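Local coordinates for outer membrane protein TP0453 (Treponema pallidum, PDB 3K8G), which alters membrane permeability at acidic pH and might take part in ligand transport at the outer membrane, at residues L12-G16 and M133-L137. Residue numbers count along the deposited sequence, not the author numbering.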
# COMPACT_ATOMS: atom_id res chain seq x y z
N LEU A 12 7.72 -4.52 7.11
CA LEU A 12 6.38 -4.39 7.75
C LEU A 12 6.49 -3.88 9.20
O LEU A 12 5.64 -3.14 9.65
CB LEU A 12 5.58 -5.71 7.68
CG LEU A 12 5.20 -6.05 6.21
CD1 LEU A 12 4.66 -7.48 6.07
CD2 LEU A 12 4.24 -5.02 5.61
N GLY A 13 7.55 -4.27 9.90
CA GLY A 13 7.79 -3.76 11.27
C GLY A 13 8.19 -2.30 11.26
O GLY A 13 8.00 -1.61 12.26
N VAL A 14 8.73 -1.84 10.13
CA VAL A 14 9.13 -0.42 10.01
C VAL A 14 7.95 0.51 9.70
O VAL A 14 7.84 1.59 10.29
CB VAL A 14 10.24 -0.20 8.93
CG1 VAL A 14 10.58 1.33 8.81
CG2 VAL A 14 11.50 -1.02 9.22
N VAL A 15 7.06 0.12 8.79
CA VAL A 15 5.88 0.97 8.52
C VAL A 15 4.94 1.01 9.75
O VAL A 15 4.21 1.98 9.95
CB VAL A 15 5.13 0.61 7.21
CG1 VAL A 15 6.12 0.73 6.01
CG2 VAL A 15 4.53 -0.82 7.26
N GLY A 16 4.95 -0.04 10.56
CA GLY A 16 4.30 0.00 11.87
C GLY A 16 3.06 -0.82 12.01
O GLY A 16 2.37 -1.11 11.04
N MET A 133 9.62 6.68 12.94
CA MET A 133 9.64 5.58 11.96
C MET A 133 11.00 4.92 11.86
O MET A 133 11.11 3.68 11.90
CB MET A 133 9.23 6.05 10.59
CG MET A 133 9.21 4.92 9.56
SD MET A 133 8.39 5.49 8.07
CE MET A 133 8.58 3.96 7.04
N LEU A 134 12.05 5.75 11.77
CA LEU A 134 13.42 5.23 11.69
C LEU A 134 13.84 4.43 12.92
O LEU A 134 14.62 3.50 12.79
CB LEU A 134 14.45 6.35 11.38
CG LEU A 134 14.28 6.98 10.01
CD1 LEU A 134 15.30 8.10 9.81
CD2 LEU A 134 14.39 5.94 8.86
N SER A 135 13.31 4.77 14.10
CA SER A 135 13.63 4.00 15.31
C SER A 135 13.20 2.50 15.19
O SER A 135 13.73 1.62 15.90
CB SER A 135 12.98 4.60 16.55
OG SER A 135 11.59 4.33 16.56
N ARG A 136 12.24 2.24 14.30
CA ARG A 136 11.76 0.89 14.06
C ARG A 136 12.71 0.07 13.17
O ARG A 136 12.52 -1.13 12.98
CB ARG A 136 10.31 0.90 13.56
CG ARG A 136 9.32 1.44 14.66
CD ARG A 136 7.81 1.12 14.34
NE ARG A 136 7.41 1.82 13.13
CZ ARG A 136 6.86 3.04 13.12
NH1 ARG A 136 6.62 3.66 14.28
NH2 ARG A 136 6.51 3.62 11.95
N LEU A 137 13.73 0.72 12.62
CA LEU A 137 14.87 -0.01 12.02
C LEU A 137 15.64 -0.80 13.05
O LEU A 137 16.25 -1.83 12.70
CB LEU A 137 15.82 0.96 11.27
CG LEU A 137 15.24 1.68 10.04
CD1 LEU A 137 16.21 2.78 9.59
CD2 LEU A 137 14.94 0.73 8.88
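Val14 is the bump of this contact, and the side chains of Met133 and Leu137 flank the hollow that receives it. Its CG1 lies 3.7 Å from Met133 CE and its CG2 3.9 Å from Leu137 CD2; the closest backbone approach is 5.0 Å, between Val14 CA and Arg136 CA. Met133, extended with all three chi angles t, reaches far enough for CE also to come within 4.2 Å of Val15 CG1. Arg136 engages the valine's carbonyl at the C-terminal end of helix 11-15: NE and NH2 each donate to Val14 O at 2.9 Å, a bifurcated acceptor. Gly16, at phi 110°, leaves the helix and lays its CA over one guanidinium face, 3.8 Å from Arg136 NE; at these backbone angles a CB would be jammed against Val15 O. Glu128 holds NH2 in a salt bridge. The ends of the two short helices, both inferred to be amphipathic, meet over the sheet, Val14, Val15 and Leu137 resting on Phe71 of strand 67-74, and Met133 on strand 117-123.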